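Local coordinates for protein listeriolysin O (Listeria monocytogenes, PDB 4CDB) that perforates cholesterol-containing host membranes: after binding them it changes conformation, inserts and assembles into an oligomeric pore, at residues A[210-215]-A[261-266]; A[257-262]-A[346-351]. All coordinates share one frame; numbering follows the deposited sequence.

Contact 1: residues A[210-215]-A[261-266]; sequences VISFKQ and GRQVYL. With NA (sodium ion), chain N.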
loop_
_atom_site.group_PDB
_atom_site.type_symbol
_atom_site.label_atom_id
_atom_site.label_comp_id
_atom_site.label_asym_id
_atom_site.label_seq_id
_atom_site.Cartn_x
_atom_site.Cartn_y
_atom_site.Cartn_z
ATOM N N VAL A 210 -0.808 2.279 2.643
ATOM C CA VAL A 210 -0.139 3.263 1.800
ATOM C C VAL A 210 -0.632 3.137 0.363
ATOM O O VAL A 210 -0.667 2.041 -0.198
ATOM C CB VAL A 210 1.388 3.102 1.857
ATOM C CG1 VAL A 210 2.064 4.039 0.868
ATOM C CG2 VAL A 210 1.882 3.376 3.263
ATOM N N ILE A 211 -1.022 4.266 -0.220
ATOM C CA ILE A 211 -1.578 4.287 -1.566
ATOM C C ILE A 211 -0.782 5.209 -2.489
ATOM O O ILE A 211 -0.433 6.329 -2.110
ATOM C CB ILE A 211 -3.053 4.745 -1.548
ATOM C CG1 ILE A 211 -3.897 3.808 -0.683
ATOM C CG2 ILE A 211 -3.616 4.821 -2.957
ATOM C CD1 ILE A 211 -5.345 4.221 -0.582
ATOM N N SER A 212 -0.488 4.727 -3.693
ATOM C CA SER A 212 0.133 5.549 -4.726
ATOM C C SER A 212 -0.863 5.755 -5.866
ATOM O O SER A 212 -1.266 4.797 -6.528
ATOM C CB SER A 212 1.408 4.882 -5.245
ATOM O OG SER A 212 2.089 5.720 -6.161
ATOM N N PHE A 213 -1.265 7.002 -6.089
ATOM C CA PHE A 213 -2.271 7.314 -7.102
ATOM C C PHE A 213 -1.689 8.213 -8.196
ATOM O O PHE A 213 -1.479 9.409 -7.987
ATOM C CB PHE A 213 -3.491 7.971 -6.446
ATOM C CG PHE A 213 -4.640 8.213 -7.388
ATOM C CD1 PHE A 213 -5.379 7.152 -7.891
ATOM C CD2 PHE A 213 -4.993 9.503 -7.755
ATOM C CE1 PHE A 213 -6.442 7.374 -8.755
ATOM C CE2 PHE A 213 -6.056 9.731 -8.616
ATOM C CZ PHE A 213 -6.780 8.666 -9.116
ATOM N N LYS A 214 -1.422 7.630 -9.361
ATOM C CA LYS A 214 -0.853 8.384 -10.473
ATOM C C LYS A 214 -1.900 8.744 -11.519
ATOM O O LYS A 214 -2.656 7.887 -11.980
ATOM C CB LYS A 214 0.288 7.607 -11.142
ATOM C CG LYS A 214 1.547 7.444 -10.301
ATOM C CD LYS A 214 2.692 6.886 -11.143
ATOM C CE LYS A 214 3.962 6.703 -10.324
ATOM N NZ LYS A 214 3.807 5.651 -9.281
ATOM N N GLN A 215 -1.932 10.021 -11.885
ATOM C CA GLN A 215 -2.733 10.484 -13.010
ATOM C C GLN A 215 -1.804 10.956 -14.127
ATOM O O GLN A 215 -1.249 12.055 -14.071
ATOM C CB GLN A 215 -3.686 11.599 -12.571
ATOM C CG GLN A 215 -4.799 11.120 -11.647
ATOM C CD GLN A 215 -5.485 12.253 -10.911
ATOM O OE1 GLN A 215 -4.849 13.234 -10.531
ATOM N NE2 GLN A 215 -6.793 12.123 -10.710
ATOM N N GLY A 261 2.586 13.965 -15.256
ATOM C CA GLY A 261 1.272 14.150 -14.672
ATOM C C GLY A 261 1.253 14.501 -13.198
ATOM O O GLY A 261 2.116 15.221 -12.696
ATOM N N ARG A 262 0.251 13.974 -12.506
ATOM C CA ARG A 262 -0.006 14.319 -11.115
ATOM C C ARG A 262 -0.000 13.051 -10.274
ATOM O O ARG A 262 -0.569 12.035 -10.677
ATOM C CB ARG A 262 -1.363 15.021 -11.017
ATOM C CG ARG A 262 -1.827 15.373 -9.615
ATOM C CD ARG A 262 -3.174 16.082 -9.675
ATOM N NE ARG A 262 -3.665 16.469 -8.357
ATOM C CZ ARG A 262 -4.507 15.743 -7.631
ATOM N NH1 ARG A 262 -4.958 14.586 -8.097
ATOM N NH2 ARG A 262 -4.902 16.173 -6.441
ATOM N N GLN A 263 0.651 13.096 -9.117
ATOM C CA GLN A 263 0.712 11.921 -8.253
ATOM C C GLN A 263 0.286 12.234 -6.825
ATOM O O GLN A 263 0.718 13.227 -6.238
ATOM C CB GLN A 263 2.115 11.308 -8.257
ATOM C CG GLN A 263 2.214 10.003 -7.470
ATOM C CD GLN A 263 3.560 9.321 -7.619
ATOM O OE1 GLN A 263 3.681 8.113 -7.415
ATOM N NE2 GLN A 263 4.582 10.094 -7.968
ATOM N N VAL A 264 -0.566 11.374 -6.274
ATOM C CA VAL A 264 -1.030 11.518 -4.902
ATOM C C VAL A 264 -0.615 10.302 -4.084
ATOM O O VAL A 264 -0.978 9.174 -4.415
ATOM C CB VAL A 264 -2.563 11.653 -4.843
ATOM C CG1 VAL A 264 -3.023 11.824 -3.407
ATOM C CG2 VAL A 264 -3.024 12.824 -5.693
ATOM N N TYR A 265 0.162 10.531 -3.030
ATOM C CA TYR A 265 0.498 9.471 -2.088
ATOM C C TYR A 265 -0.419 9.573 -0.874
ATOM O O TYR A 265 -0.648 10.667 -0.357
ATOM C CB TYR A 265 1.960 9.561 -1.651
ATOM C CG TYR A 265 2.952 9.078 -2.687
ATOM C CD1 TYR A 265 3.245 7.727 -2.820
ATOM C CD2 TYR A 265 3.607 9.975 -3.520
ATOM C CE1 TYR A 265 4.156 7.280 -3.763
ATOM C CE2 TYR A 265 4.519 9.540 -4.464
ATOM C CZ TYR A 265 4.790 8.194 -4.581
ATOM O OH TYR A 265 5.698 7.765 -5.523
ATOM N N LEU A 266 -0.939 8.437 -0.424
ATOM C CA LEU A 266 -1.891 8.420 0.683
ATOM C C LEU A 266 -1.429 7.543 1.837
ATOM O O LEU A 266 -0.844 6.479 1.629
ATOM C CB LEU A 266 -3.263 7.943 0.204
ATOM C CG LEU A 266 -4.013 8.862 -0.759
ATOM C CD1 LEU A 266 -5.322 8.224 -1.184
ATOM C CD2 LEU A 266 -4.256 10.213 -0.114
HETATM NA NA NA N . 6.187 5.309 -5.622
HETATM O O HOH W 1 4.452 4.058 -7.055
#
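Five successive pairs, from Ile211 opposite Leu266 to Gln215 opposite Arg262, join two antiparallel neighbours in the large bent sheet of the cholesterol-dependent cytolysin fold. Six backbone hydrogen bonds define the register, in reciprocal couples at Ile211–Leu266, Phe213–Val264 and Gln215–Arg262. On one face, Ile211 CB lies 3.7 Å from Leu266 CB, and Val264 CB sits at the edge of the Phe213 ring, near its plane, with the two CB atoms 4.1 Å apart. Farther along that face Gln215 and Arg262 run side by side. Here Arg262 NH1 donates to Gln215 OE1 over 2.8 Å (N-H...O 153°), the oxygen lying in the guanidinium plane although the amide is turned 44° from it. Arg262 NH2 has a weak bond to Ile331 O.

The other face is polar and turns toward helix 176-183, part of a segment thought to become a membrane-spanning beta strand in the pore. Lys214 bends at its last torsion (chi4 66°), bringing NZ to Gln263 OE1 at 3.1 Å, well above the carbonyl plane; its stronger polar partner is Gln78 OE1. Next to it, Tyr265 OH binds a sodium ion at 2.5 Å, the metal lying in the plane of the ring. Gln78 OE1, Phe183 O and a water 2.6 Å from the ion are its other ligands, and that water is hydrogen-bonded to Ser212 OG at 3.0 Å.

Contact 2: residues A[257-262]-A[346-351]; sequences SVAYGR and PIAYTT
Ser257 begins the pairing with Thr350: its O accepts Thr350 N at 2.9 Å, while its CB rests 3.4 Å from Thr350 OG1, a hydroxyl hydrogen-bonded to Ser256 OG. Val258, on the reverse face, spreads its methyls over two partners, CG2 reaching Tyr349 CB at 4.0 Å and CG1 reaching Pro346 CB. CG1 also lies over a face of the Tyr260 ring, toward its rim. Ala259 holds two bonds: its N donates to Ala348 O over 2.7 Å (N-H...O 162°), and its O receives Ile347 N over 3.0 Å. Past this point the register slips by one residue, a beta bulge that sets Tyr260 opposite Pro346 rather than Ile347. The evidence is this split of Ala259's bonds between Ala348 and Ile347, two residues facing one, supported by an Ile347 psi of -13°, far from a strand value. Across the bulge, Tyr260 CE2 meets Pro346 CG at 3.7 Å. At Gly261 the chain turns a corner with a phi of 161°, a conformation suited to a residue without a side chain. Ile347 fills the inside of this corner: its chain is extended beyond CG1, and CD1 comes within 3.9 Å of both Gly261 C and Arg262 N. Arg262 starts out away from 346-351. Strand 207-222 pairs with strand 252-260 as well, bonding through its backbone to Val258 and Tyr260, while strand 345-353 also pairs with the short strand 77-78.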
loop_
_atom_site.group_PDB
_atom_site.type_symbol
_atom_site.label_atom_id
_atom_site.label_comp_id
_atom_site.label_asym_id
_atom_site.label_seq_id
_atom_site.Cartn_x
_atom_site.Cartn_y
_atom_site.Cartn_z
ATOM N N SER A 257 11.290 6.397 -22.057
ATOM C CA SER A 257 9.974 7.018 -21.947
ATOM C C SER A 257 9.760 7.630 -20.568
ATOM O O SER A 257 10.176 7.058 -19.564
ATOM C CB SER A 257 8.878 5.990 -22.231
ATOM O OG SER A 257 7.594 6.581 -22.149
ATOM N N VAL A 258 9.111 8.792 -20.528
ATOM C CA VAL A 258 8.811 9.464 -19.269
ATOM C C VAL A 258 7.322 9.768 -19.162
ATOM O O VAL A 258 6.728 10.339 -20.081
ATOM C CB VAL A 258 9.592 10.791 -19.123
ATOM C CG1 VAL A 258 9.197 11.507 -17.833
ATOM C CG2 VAL A 258 11.093 10.546 -19.160
ATOM N N ALA A 259 6.719 9.381 -18.042
ATOM C CA ALA A 259 5.315 9.684 -17.784
ATOM C C ALA A 259 5.182 11.006 -17.029
ATOM O O ALA A 259 5.812 11.207 -15.987
ATOM C CB ALA A 259 4.655 8.554 -17.000
ATOM N N TYR A 260 4.371 11.912 -17.568
ATOM C CA TYR A 260 4.152 13.215 -16.949
ATOM C C TYR A 260 2.737 13.302 -16.397
ATOM O O TYR A 260 1.796 12.785 -16.999
ATOM C CB TYR A 260 4.368 14.341 -17.964
ATOM C CG TYR A 260 5.782 14.457 -18.493
ATOM C CD1 TYR A 260 6.220 13.655 -19.539
ATOM C CD2 TYR A 260 6.668 15.385 -17.965
ATOM C CE1 TYR A 260 7.505 13.762 -20.034
ATOM C CE2 TYR A 260 7.959 15.503 -18.453
ATOM C CZ TYR A 260 8.371 14.687 -19.488
ATOM O OH TYR A 260 9.651 14.795 -19.981
ATOM N N GLY A 261 2.586 13.965 -15.256
ATOM C CA GLY A 261 1.272 14.150 -14.672
ATOM C C GLY A 261 1.253 14.501 -13.198
ATOM O O GLY A 261 2.116 15.221 -12.696
ATOM N N ARG A 262 0.251 13.974 -12.506
ATOM C CA ARG A 262 -0.006 14.319 -11.115
ATOM C C ARG A 262 -0.000 13.051 -10.274
ATOM O O ARG A 262 -0.569 12.035 -10.677
ATOM C CB ARG A 262 -1.363 15.021 -11.017
ATOM C CG ARG A 262 -1.827 15.373 -9.615
ATOM C CD ARG A 262 -3.174 16.082 -9.675
ATOM N NE ARG A 262 -3.665 16.469 -8.357
ATOM C CZ ARG A 262 -4.507 15.743 -7.631
ATOM N NH1 ARG A 262 -4.958 14.586 -8.097
ATOM N NH2 ARG A 262 -4.902 16.173 -6.441
ATOM N N PRO A 346 7.291 14.982 -14.175
ATOM C CA PRO A 346 7.713 13.581 -14.302
ATOM C C PRO A 346 7.401 12.790 -13.029
ATOM O O PRO A 346 7.754 13.222 -11.927
ATOM C CB PRO A 346 9.228 13.688 -14.504
ATOM C CG PRO A 346 9.432 15.053 -15.093
ATOM C CD PRO A 346 8.405 15.918 -14.423
ATOM N N ILE A 347 6.735 11.650 -13.182
ATOM C CA ILE A 347 6.347 10.839 -12.034
ATOM C C ILE A 347 6.739 9.373 -12.198
ATOM O O ILE A 347 6.707 8.601 -11.239
ATOM C CB ILE A 347 4.832 10.947 -11.750
ATOM C CG1 ILE A 347 4.024 10.673 -13.020
ATOM C CG2 ILE A 347 4.490 12.321 -11.190
ATOM C CD1 ILE A 347 2.525 10.847 -12.835
ATOM N N ALA A 348 7.110 8.996 -13.417
ATOM C CA ALA A 348 7.561 7.640 -13.709
ATOM C C ALA A 348 8.304 7.612 -15.037
ATOM O O ALA A 348 8.070 8.455 -15.901
ATOM C CB ALA A 348 6.383 6.684 -13.751
ATOM N N TYR A 349 9.197 6.641 -15.195
ATOM C CA TYR A 349 9.913 6.478 -16.453
ATOM C C TYR A 349 10.426 5.059 -16.668
ATOM O O TYR A 349 10.577 4.290 -15.719
ATOM C CB TYR A 349 11.056 7.494 -16.569
ATOM C CG TYR A 349 12.170 7.343 -15.552
ATOM C CD1 TYR A 349 12.056 7.893 -14.284
ATOM C CD2 TYR A 349 13.347 6.675 -15.872
ATOM C CE1 TYR A 349 13.078 7.769 -13.352
ATOM C CE2 TYR A 349 14.373 6.544 -14.950
ATOM C CZ TYR A 349 14.233 7.095 -13.690
ATOM O OH TYR A 349 15.247 6.972 -12.766
ATOM N N THR A 350 10.681 4.719 -17.927
ATOM C CA THR A 350 11.215 3.410 -18.276
ATOM C C THR A 350 12.626 3.564 -18.830
ATOM O O THR A 350 12.964 4.605 -19.401
ATOM C CB THR A 350 10.335 2.705 -19.324
ATOM O OG1 THR A 350 10.428 3.405 -20.570
ATOM C CG2 THR A 350 8.881 2.671 -18.870
ATOM N N THR A 351 13.447 2.533 -18.664
ATOM C CA THR A 351 14.817 2.570 -19.159
ATOM C C THR A 351 15.128 1.374 -20.054
ATOM O O THR A 351 14.657 0.263 -19.809
ATOM C CB THR A 351 15.834 2.613 -18.004
ATOM O OG1 THR A 351 15.518 1.590 -17.053
ATOM C CG2 THR A 351 15.794 3.962 -17.312
#

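Overall arrangement
Gly261 and Arg262 belong to both contacts, and the corner there passes the chain from strand 252-260 of contact 2 to strand 262-270 of contact 1. Strand 207-222 accompanies both strands across the turn. Their centres are about 13 Å apart, and they touch where Lys214 CE packs 3.5 Å from Ile347 O. Both are buried, but contact 1 lies nearer the chain centre (about 11 Å, against about 20 Å); three residues of contact 2 (Ser257, Pro346, Thr350) are partly exposed, against Phe213 in contact 1. Contact 1 keeps an unbroken register and adds side-chain hydrogen bonds and a sodium ligand; contact 2 has a bulged register and mainly apolar side-chain packing.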